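Local coordinates for protein aspartate aminotransferase (Leishmania major, PDB 4H51) that probably catalyses pyridoxal phosphate-dependent amino-group transfer between L-aspartate and 2-oxoglutarate, working as a homodimer, at residues G52-E57 / S331-R336; M340-Y345 / H359-I364; D346-L351 / M405-I410. All blocks are in the same frame, centred on the assembly; numbering follows the deposited sequence. Where two conformers were deposited one is given.

Contact 1 of 3, residues G52-E57 / S331-R336; sequences GAYRDE and SAMAER. With EDO (1,2-ethanediol), chain D.
A molecule of 1,2-ethanediol, probably carried over from the crystallisation liquor, is built into this contact: Y54 OH donates to its O1 at 2.6 Å, and that O1 passes a hydrogen bond on to E57 OE1 at 2.8 Å. The diol oxygen lies at the edge of the Y54 ring, in its plane. Y54 reaches the helix because CG stands anti to the backbone N (chi1 -179°), which sends the ring from the loop towards residues 331-336. M333 CG then sits over one face of the ring, 3.9 Å from the Y54 ring centroid, as a CH-pi contact; its sulfur follows obliquely, so the Met-aromatic contact rests on the whole thioether arm and not on SD alone.

R336 supplies the polar half. Its chain bends at chi3 (81°), crosses the tip of Y54, and turns the guanidinium 70° from the tyrosine ring. R336 NE makes two weak bonds, to Y54 OH at 3.2 Å and to R55 O at 3.1 Å, while R336 NH2 adds a further weak one to R55 O at 2.9 Å; R336 NH2 also has L398 O as a stronger partner outside the two segments. D56 O lies over the centre of one guanidinium face, 3.5 Å above the plane. The E57 carboxylate crosses the R336 aliphatic arm, with E57 CD 3.5 Å from R336 CD, and its negative charge probably steadies the cation without pairing with it directly.

Behind the loop, R55 makes a salt bridge to E82 of the second subunit, so the segment lies between helix 320-350 and the dimer interface. This arrangement, an N-terminal loop laid on the long interdomain helix, belongs to the architecture of fold type I aminotransferases.

Contact 2 of 3, residues M340-Y345 / H359-I364; sequences MRRTVY and HVINQI
Three flat groups of helix 320-350 receive the segment 359-364, each by one face. Q363 O stands 3.1 Å above the plane of the R341 guanidinium, over its centre, with I364 N on the same face nearer the rim, while V360 O comes to the edge. I361 lies on one face of the R342 guanidinium and also on one face of the Y345 ring. The motif is a short helix, 359-362, docked on the C-terminal part of the long interdomain helix, in the smaller domain of a fold type I aminotransferase.

R341 does the polar work. Its chain is extended from CG to NE and runs alongside V360 O, which is touched by CB, CG and CD before R341 NH1 donates to V360 O at 3.1 Å with an N-H...O angle of 155°. The donor lies in the carbonyl plane, a well-formed bond. Q363 O is close to NE and NH1 as well, but the angles are poor, so Q363 O rests over the guanidinium face as a close polar contact and not as a hydrogen-bond acceptor. R341 NH2 turns to G365 O and F367 O, beyond the segment, so the arginine gathers carbonyls from the end of the short helix up to strand 367-369; its charge would suit that carbonyl-rich site.

The apolar half is set by I361, whose CG1 takes the crowded position between the backbone N and the carbonyl carbon (chi1 48°). V360 CG1 meets V344 CB at 4.1 Å, the two valines crossing at about a right angle. Y345 is held at its far end by a hydrogen bond from OH to E358. Over one face of that ring, displaced toward its CD2-CE2 rim, I361 CD1 lies 3.6 Å from the Y345 centroid, 23° off its normal, and the same methyl touches R342 NH2 at 3.4 Å.

Contact 3 of 3, residues D346-L351 / M405-I410; sequences DELLRL and MLAQTI
The E347 carboxylate and the Q408 amide meet obliquely, their planes 59° apart, and the bond between them is nearly straight: Q408 NE2 donates to E347 OE2 at 3.1 Å with an N-H...O angle of 173°. The oxygen lies in the amide plane, but the nitrogen approaches from above the carboxylate plane. The two residues get there by different routes. E347 has CG anti to its backbone N and bends at chi2, folding the acid back over its own helix, whereas Q408 runs extended beyond CG to bring its amide across.

What fixes the rotation of the carboxylate is R350, one helical turn on. It grips side-on, R350 NE to E347 OE1 at 2.8 Å and R350 NH1 to E347 OE2 at 2.8 Å, the carboxylate carbon lying in the guanidinium plane at its edge. OE2 thus accepts from R350 and Q408 together, and both donors would favour the ionised acid.

Beneath this polar rim the packing is small against large. A407 CB fits against the methylenes of E347, 3.5 Å from E347 CG, and its lack of a longer side chain lets the backbones come close, with L348 CA 5.6 Å from A407 CA. L348 and I410 cross at about a right angle, L348 CD2 reaching I410 CG2 at 3.9 Å. L351 crosses Q408 likewise, its CD1 3.8 Å from Q408 CG, so the glutamine has acid on one part of its chain and leucine on another.

The axes of helix segments 346-350 and 405-410 approach to 8.9 Å and cross at -38°, running roughly the same way. W357 touches both L348 and I410. This is helix-on-helix packing in the smaller domain of a fold type I aminotransferase, where the C-terminal helix lies along the end of the long one.

How the contacts relate
From the N terminus, the chain first lays down 52-57, passes through the mixed sheet of the large domain, and returns on helix 320-350, where contact 1 closes a loop of 273 intervening residues. Contact 1 is complete before contact 2 opens, so they stand in series, about 13 Å apart between centres. Contacts 2 and 3 cross: 346-351 falls between the two segments of contact 2, and 405-410 follows both. They also touch, V360 CG2 packing on L348 CD1 at 4.0 Å. All three share helix 320-350, which successively receives the N-terminal loop, the short helix 359-362 and the C-terminal helix 400-416.

Contact 1 of 3, residues G52-E57 / S331-R336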
loop_
_atom_site.group_PDB
_atom_site.type_symbol
_atom_site.label_atom_id
_atom_site.label_comp_id
_atom_site.label_asym_id
_atom_site.label_seq_id
_atom_site.Cartn_x
_atom_site.Cartn_y
_atom_site.Cartn_z
ATOM N N GLY B 52 9.376 17.333 -4.190
ATOM C CA GLY B 52 8.970 17.424 -5.568
ATOM C C GLY B 52 7.454 17.324 -5.785
ATOM O O GLY B 52 6.967 16.310 -6.320
ATOM N N ALA B 53 6.719 18.372 -5.406
ATOM C CA ALA B 53 5.283 18.450 -5.615
ATOM C C ALA B 53 4.980 19.773 -6.359
ATOM O O ALA B 53 5.547 20.800 -6.033
ATOM C CB ALA B 53 4.546 18.386 -4.283
ATOM N N TYR B 54 4.120 19.705 -7.366
ATOM C CA TYR B 54 3.792 20.845 -8.236
ATOM C C TYR B 54 3.048 21.935 -7.413
ATOM O O TYR B 54 2.172 21.634 -6.569
ATOM C CB TYR B 54 2.940 20.392 -9.443
ATOM C CG TYR B 54 2.617 21.532 -10.355
ATOM C CD1 TYR B 54 3.553 21.965 -11.281
ATOM C CD2 TYR B 54 1.400 22.211 -10.265
ATOM C CE1 TYR B 54 3.293 23.031 -12.098
ATOM C CE2 TYR B 54 1.128 23.279 -11.093
ATOM C CZ TYR B 54 2.100 23.708 -11.977
ATOM O OH TYR B 54 1.906 24.743 -12.825
ATOM N N ARG B 55 3.412 23.181 -7.639
ATOM C CA ARG B 55 2.629 24.286 -7.149
ATOM C C ARG B 55 2.244 25.185 -8.312
ATOM O O ARG B 55 2.932 25.233 -9.356
ATOM C CB ARG B 55 3.442 25.052 -6.082
ATOM C CG ARG B 55 3.814 24.226 -4.857
ATOM C CD ARG B 55 2.578 24.033 -3.967
ATOM N NE ARG B 55 2.785 23.155 -2.799
ATOM C CZ ARG B 55 2.587 21.827 -2.774
ATOM N NH1 ARG B 55 2.259 21.147 -3.855
ATOM N NH2 ARG B 55 2.722 21.153 -1.633
ATOM N N ASP B 56 1.144 25.882 -8.152
ATOM C CA ASP B 56 0.663 26.802 -9.169
ATOM C C ASP B 56 1.397 28.168 -9.102
ATOM O O ASP B 56 2.396 28.319 -8.362
ATOM C CB ASP B 56 -0.866 26.933 -9.106
ATOM C CG ASP B 56 -1.367 27.747 -7.901
ATOM O OD1 ASP B 56 -0.558 28.410 -7.187
ATOM O OD2 ASP B 56 -2.592 27.721 -7.701
ATOM N N GLU B 57 0.896 29.090 -9.920
ATOM C CA GLU B 57 1.421 30.469 -10.096
ATOM C C GLU B 57 1.527 31.222 -8.770
ATOM O O GLU B 57 2.377 32.086 -8.600
ATOM C CB GLU B 57 0.460 31.265 -10.999
ATOM C CG GLU B 57 0.570 30.948 -12.481
ATOM C CD GLU B 57 -0.034 29.602 -12.950
ATOM O OE1 GLU B 57 -0.651 28.811 -12.180
ATOM O OE2 GLU B 57 0.114 29.365 -14.163
ATOM N N SER B 331 0.798 19.869 -19.973
ATOM C CA SER B 331 1.680 20.677 -20.806
ATOM C C SER B 331 1.799 22.074 -20.208
ATOM O O SER B 331 2.854 22.647 -20.216
ATOM C CB SER B 331 1.157 20.788 -22.243
ATOM O OG SER B 331 2.119 21.442 -23.043
ATOM N N ALA B 332 0.698 22.626 -19.711
ATOM C CA ALA B 332 0.735 23.973 -19.110
ATOM C C ALA B 332 1.555 23.974 -17.801
ATOM O O ALA B 332 2.296 24.923 -17.516
ATOM C CB ALA B 332 -0.701 24.513 -18.902
ATOM N N MET B 333 1.472 22.888 -17.035
ATOM C CA MET B 333 2.278 22.725 -15.820
ATOM C C MET B 333 3.783 22.699 -16.136
ATOM O O MET B 333 4.603 23.411 -15.531
ATOM C CB MET B 333 1.867 21.434 -15.077
ATOM C CG MET B 333 0.496 21.506 -14.410
ATOM S SD MET B 333 -0.335 19.936 -14.117
ATOM C CE MET B 333 0.702 19.235 -12.837
ATOM N N ALA B 334 4.160 21.875 -17.093
ATOM C CA ALA B 334 5.528 21.829 -17.563
ATOM C C ALA B 334 6.043 23.177 -18.036
ATOM O O ALA B 334 7.195 23.553 -17.740
ATOM C CB ALA B 334 5.663 20.776 -18.665
ATOM N N GLU B 335 5.197 23.923 -18.750
ATOM C CA GLU B 335 5.587 25.226 -19.250
ATOM C C GLU B 335 5.803 26.201 -18.078
ATOM O O GLU B 335 6.732 27.003 -18.120
ATOM C CB GLU B 335 4.557 25.771 -20.238
ATOM C CG GLU B 335 4.645 27.245 -20.591
ATOM C CD GLU B 335 5.887 27.630 -21.354
ATOM O OE1 GLU B 335 6.573 26.759 -21.947
ATOM O OE2 GLU B 335 6.178 28.844 -21.365
ATOM N N ARG B 336 4.961 26.131 -17.022
ATOM C CA ARG B 336 5.139 27.048 -15.886
ATOM C C ARG B 336 6.472 26.792 -15.199
ATOM O O ARG B 336 7.152 27.721 -14.748
ATOM C CB ARG B 336 3.987 26.949 -14.871
ATOM C CG ARG B 336 3.893 28.144 -13.920
ATOM C CD ARG B 336 2.980 27.883 -12.729
ATOM N NE ARG B 336 3.701 27.111 -11.703
ATOM C CZ ARG B 336 4.661 27.597 -10.908
ATOM N NH1 ARG B 336 5.024 28.880 -10.959
ATOM N NH2 ARG B 336 5.255 26.783 -10.034
HETATM C C1 EDO D . -1.388 25.503 -13.079
HETATM O O1 EDO D . -0.237 26.103 -12.509
HETATM C C2 EDO D . -1.085 25.147 -14.531
HETATM O O2 EDO D . -1.204 26.328 -15.316
#

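Contact 2 of 3, residues M340-Y345 / H359-I364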
loop_
_atom_site.group_PDB
_atom_site.type_symbol
_atom_site.label_atom_id
_atom_site.label_comp_id
_atom_site.label_asym_id
_atom_site.label_seq_id
_atom_site.Cartn_x
_atom_site.Cartn_y
_atom_site.Cartn_z
ATOM N N MET B 340 9.656 29.393 -14.554
ATOM C CA MET B 340 10.378 29.585 -13.279
ATOM C C MET B 340 11.897 29.401 -13.464
ATOM O O MET B 340 12.701 30.145 -12.900
ATOM C CB MET B 340 9.818 28.605 -12.214
ATOM C CG MET B 340 8.366 28.910 -11.806
ATOM S SD MET B 340 8.098 30.573 -11.150
ATOM C CE MET B 340 7.516 31.592 -12.547
ATOM N N ARG B 341 12.299 28.437 -14.267
ATOM C CA ARG B 341 13.739 28.220 -14.475
ATOM C C ARG B 341 14.338 29.433 -15.202
ATOM O O ARG B 341 15.391 29.958 -14.845
ATOM C CB ARG B 341 13.997 26.975 -15.298
ATOM C CG ARG B 341 13.558 25.669 -14.719
ATOM C CD ARG B 341 13.768 24.597 -15.767
ATOM N NE ARG B 341 13.453 23.278 -15.245
ATOM C CZ ARG B 341 14.194 22.595 -14.377
ATOM N NH1 ARG B 341 15.351 23.082 -13.937
ATOM N NH2 ARG B 341 13.773 21.404 -13.946
ATOM N N ARG B 342 13.597 29.929 -16.189
ATOM C CA ARG B 342 14.046 31.077 -16.966
ATOM C C ARG B 342 14.114 32.317 -16.070
ATOM O O ARG B 342 15.058 33.101 -16.150
ATOM C CB ARG B 342 13.138 31.288 -18.189
ATOM C CG ARG B 342 13.339 32.612 -18.922
ATOM C CD ARG B 342 14.734 32.729 -19.536
ATOM N NE ARG B 342 15.096 31.608 -20.425
ATOM C CZ ARG B 342 16.245 31.552 -21.121
ATOM N NH1 ARG B 342 17.149 32.529 -21.036
ATOM N NH2 ARG B 342 16.494 30.513 -21.913
ATOM N N THR B 343 13.157 32.463 -15.157
ATOM C CA THR B 343 13.193 33.579 -14.240
ATOM C C THR B 343 14.415 33.563 -13.314
ATOM O O THR B 343 15.042 34.609 -13.049
ATOM C CB THR B 343 11.931 33.608 -13.371
ATOM O OG1 THR B 343 10.770 33.703 -14.217
ATOM C CG2 THR B 343 11.961 34.759 -12.451
ATOM N N VAL B 344 14.723 32.390 -12.764
ATOM C CA VAL B 344 15.898 32.238 -11.897
ATOM C C VAL B 344 17.160 32.539 -12.694
ATOM O O VAL B 344 18.023 33.324 -12.246
ATOM C CB VAL B 344 15.990 30.785 -11.317
ATOM C CG1 VAL B 344 17.259 30.613 -10.505
ATOM C CG2 VAL B 344 14.733 30.480 -10.501
ATOM N N TYR B 345 17.249 31.923 -13.868
ATOM C CA TYR B 345 18.419 32.020 -14.721
ATOM C C TYR B 345 18.667 33.453 -15.177
ATOM O O TYR B 345 19.791 33.912 -15.085
ATOM C CB TYR B 345 18.303 31.076 -15.903
ATOM C CG TYR B 345 19.392 31.211 -16.935
ATOM C CD1 TYR B 345 20.685 30.760 -16.687
ATOM C CD2 TYR B 345 19.120 31.780 -18.185
ATOM C CE1 TYR B 345 21.682 30.884 -17.646
ATOM C CE2 TYR B 345 20.110 31.929 -19.140
ATOM C CZ TYR B 345 21.382 31.459 -18.874
ATOM O OH TYR B 345 22.370 31.601 -19.827
ATOM N N HIS B 359 22.758 25.331 -16.454
ATOM C CA HIS B 359 22.099 24.126 -15.971
ATOM C C HIS B 359 20.693 24.385 -15.468
ATOM O O HIS B 359 19.842 23.484 -15.540
ATOM C CB HIS B 359 22.931 23.380 -14.941
ATOM C CG HIS B 359 23.378 24.210 -13.760
ATOM N ND1 HIS B 359 24.339 25.154 -13.850
ATOM C CD2 HIS B 359 23.026 24.138 -12.408
ATOM C CE1 HIS B 359 24.539 25.692 -12.640
ATOM N NE2 HIS B 359 23.740 25.057 -11.753
ATOM N N VAL B 360 20.460 25.582 -14.931
ATOM C CA VAL B 360 19.163 25.970 -14.413
ATOM C C VAL B 360 18.079 25.847 -15.484
ATOM O O VAL B 360 17.005 25.296 -15.229
ATOM C CB VAL B 360 19.171 27.388 -13.826
ATOM C CG1 VAL B 360 17.782 27.775 -13.365
ATOM C CG2 VAL B 360 20.180 27.514 -12.682
ATOM N N ILE B 361 18.367 26.348 -16.685
ATOM C CA ILE B 361 17.412 26.246 -17.792
ATOM C C ILE B 361 17.545 24.946 -18.585
ATOM O O ILE B 361 16.588 24.513 -19.230
ATOM C CB ILE B 361 17.453 27.490 -18.733
ATOM C CG1 ILE B 361 18.885 27.868 -19.129
ATOM C CG2 ILE B 361 16.812 28.697 -18.084
ATOM C CD1 ILE B 361 18.936 28.937 -20.213
ATOM N N ASN B 362 18.711 24.302 -18.579
ATOM C CA ASN B 362 18.878 23.068 -19.320
ATOM C C ASN B 362 18.393 21.822 -18.578
ATOM O O ASN B 362 18.045 20.822 -19.195
ATOM C CB ASN B 362 20.340 22.854 -19.770
ATOM C CG ASN B 362 20.847 23.954 -20.689
ATOM O OD1 ASN B 362 20.086 24.571 -21.430
ATOM N ND2 ASN B 362 22.145 24.251 -20.601
ATOM N N GLN B 363 18.394 21.847 -17.245
ATOM C CA GLN B 363 17.862 20.742 -16.495
ATOM C C GLN B 363 16.338 20.725 -16.708
ATOM O O GLN B 363 15.729 21.764 -16.977
ATOM C CB GLN B 363 18.256 20.836 -15.001
ATOM C CG GLN B 363 19.711 20.441 -14.762
ATOM C CD GLN B 363 20.227 20.843 -13.397
ATOM O OE1 GLN B 363 19.490 21.393 -12.628
ATOM N NE2 GLN B 363 21.493 20.530 -13.087
ATOM N N ILE B 364 15.752 19.551 -16.624
ATOM C CA ILE B 364 14.341 19.364 -16.911
ATOM C C ILE B 364 13.637 18.647 -15.758
ATOM O O ILE B 364 14.303 18.018 -14.878
ATOM C CB ILE B 364 14.115 18.658 -18.283
ATOM C CG1 ILE B 364 14.782 17.289 -18.380
ATOM C CG2 ILE B 364 14.666 19.487 -19.441
ATOM C CD1 ILE B 364 14.909 16.841 -19.832
#

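Contact 3 of 3, residues D346-L351 / M405-I410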
loop_
_atom_site.group_PDB
_atom_site.type_symbol
_atom_site.label_atom_id
_atom_site.label_comp_id
_atom_site.label_asym_id
_atom_site.label_seq_id
_atom_site.Cartn_x
_atom_site.Cartn_y
_atom_site.Cartn_z
ATOM N N ASP B 346 17.622 34.166 -15.600
ATOM C CA ASP B 346 17.804 35.553 -16.082
ATOM C C ASP B 346 18.284 36.449 -14.968
ATOM O O ASP B 346 19.023 37.410 -15.197
ATOM C CB ASP B 346 16.520 36.116 -16.729
ATOM C CG ASP B 346 16.241 35.518 -18.083
ATOM O OD1 ASP B 346 17.182 35.044 -18.752
ATOM O OD2 ASP B 346 15.065 35.482 -18.498
ATOM N N GLU B 347 17.868 36.132 -13.748
ATOM C CA GLU B 347 18.262 36.899 -12.597
ATOM C C GLU B 347 19.693 36.577 -12.188
ATOM O O GLU B 347 20.436 37.483 -11.806
ATOM C CB GLU B 347 17.295 36.663 -11.446
ATOM C CG GLU B 347 17.500 37.490 -10.199
ATOM C CD GLU B 347 17.278 38.999 -10.396
ATOM O OE1 GLU B 347 17.033 39.449 -11.542
ATOM O OE2 GLU B 347 17.376 39.727 -9.387
ATOM N N LEU B 348 20.087 35.303 -12.253
ATOM C CA LEU B 348 21.499 34.959 -12.021
ATOM C C LEU B 348 22.415 35.690 -13.018
ATOM O O LEU B 348 23.491 36.120 -12.643
ATOM C CB LEU B 348 21.736 33.466 -12.119
ATOM C CG LEU B 348 21.069 32.650 -11.025
ATOM C CD1 LEU B 348 21.070 31.143 -11.382
ATOM C CD2 LEU B 348 21.736 32.919 -9.690
ATOM N N LEU B 349 21.994 35.794 -14.270
ATOM C CA LEU B 349 22.767 36.523 -15.275
ATOM C C LEU B 349 22.881 38.000 -14.915
ATOM O O LEU B 349 23.949 38.620 -15.067
ATOM C CB LEU B 349 22.140 36.411 -16.661
ATOM C CG LEU B 349 22.251 35.069 -17.375
ATOM C CD1 LEU B 349 21.855 35.258 -18.829
ATOM C CD2 LEU B 349 23.634 34.431 -17.221
ATOM N N ARG B 350 21.776 38.551 -14.427
ATOM C CA ARG B 350 21.687 39.954 -14.154
ATOM C C ARG B 350 22.515 40.305 -12.939
ATOM O O ARG B 350 23.108 41.364 -12.882
ATOM C CB ARG B 350 20.224 40.341 -13.924
ATOM C CG ARG B 350 19.964 41.837 -13.986
ATOM C CD ARG B 350 18.585 42.178 -13.437
ATOM N NE ARG B 350 18.478 41.809 -12.031
ATOM C CZ ARG B 350 19.004 42.493 -11.015
ATOM N NH1 ARG B 350 18.836 42.055 -9.774
ATOM N NH2 ARG B 350 19.670 43.629 -11.219
ATOM N N LEU B 351 22.536 39.420 -11.955
ATOM C CA LEU B 351 23.313 39.654 -10.750
ATOM C C LEU B 351 24.802 39.299 -10.966
ATOM O O LEU B 351 25.593 39.381 -10.013
ATOM C CB LEU B 351 22.751 38.849 -9.575
ATOM C CG LEU B 351 21.461 39.340 -8.927
ATOM C CD1 LEU B 351 20.704 38.178 -8.294
ATOM C CD2 LEU B 351 21.768 40.405 -7.897
ATOM N N MET B 405 13.858 35.523 -5.454
ATOM C CA MET B 405 14.457 35.349 -4.132
ATOM C C MET B 405 15.480 34.223 -4.107
ATOM O O MET B 405 16.495 34.338 -3.425
ATOM C CB MET B 405 13.419 35.048 -3.071
ATOM C CG MET B 405 12.577 36.249 -2.683
ATOM S SD MET B 405 11.024 35.774 -1.917
ATOM C CE MET B 405 11.650 34.800 -0.527
ATOM N N LEU B 406 15.209 33.153 -4.846
ATOM C CA LEU B 406 16.146 32.050 -4.971
ATOM C C LEU B 406 17.384 32.498 -5.709
ATOM O O LEU B 406 18.498 32.240 -5.238
ATOM C CB LEU B 406 15.513 30.846 -5.678
ATOM C CG LEU B 406 16.461 29.734 -6.117
ATOM C CD1 LEU B 406 17.137 29.111 -4.890
ATOM C CD2 LEU B 406 15.721 28.652 -6.938
ATOM N N ALA B 407 17.233 33.179 -6.843
ATOM C CA ALA B 407 18.423 33.637 -7.586
ATOM C C ALA B 407 19.282 34.605 -6.759
ATOM O O ALA B 407 20.524 34.547 -6.790
ATOM C CB ALA B 407 18.039 34.276 -8.929
ATOM N N GLN B 408 18.610 35.473 -6.017
ATOM C CA GLN B 408 19.267 36.383 -5.090
ATOM C C GLN B 408 19.976 35.713 -3.902
ATOM O O GLN B 408 21.045 36.163 -3.500
ATOM C CB GLN B 408 18.260 37.433 -4.595
ATOM C CG GLN B 408 17.917 38.422 -5.704
ATOM C CD GLN B 408 16.585 39.110 -5.519
ATOM O OE1 GLN B 408 16.009 39.088 -4.422
ATOM N NE2 GLN B 408 16.055 39.708 -6.617
ATOM N N THR B 409 19.395 34.652 -3.342
ATOM C CA THR B 409 19.977 34.000 -2.161
ATOM C C THR B 409 21.124 33.094 -2.576
ATOM O O THR B 409 22.143 32.986 -1.842
ATOM C CB THR B 409 18.950 33.209 -1.368
ATOM O OG1 THR B 409 17.935 34.106 -0.894
ATOM C CG2 THR B 409 19.604 32.500 -0.188
ATOM N N ILE B 410 20.985 32.493 -3.763
ATOM C CA ILE B 410 22.106 31.809 -4.433
ATOM C C ILE B 410 23.261 32.791 -4.620
ATOM O O ILE B 410 24.421 32.445 -4.342
ATOM C CB ILE B 410 21.712 31.225 -5.818
ATOM C CG1 ILE B 410 20.811 29.988 -5.674
ATOM C CG2 ILE B 410 22.932 30.819 -6.611
ATOM C CD1 ILE B 410 20.177 29.506 -6.977
#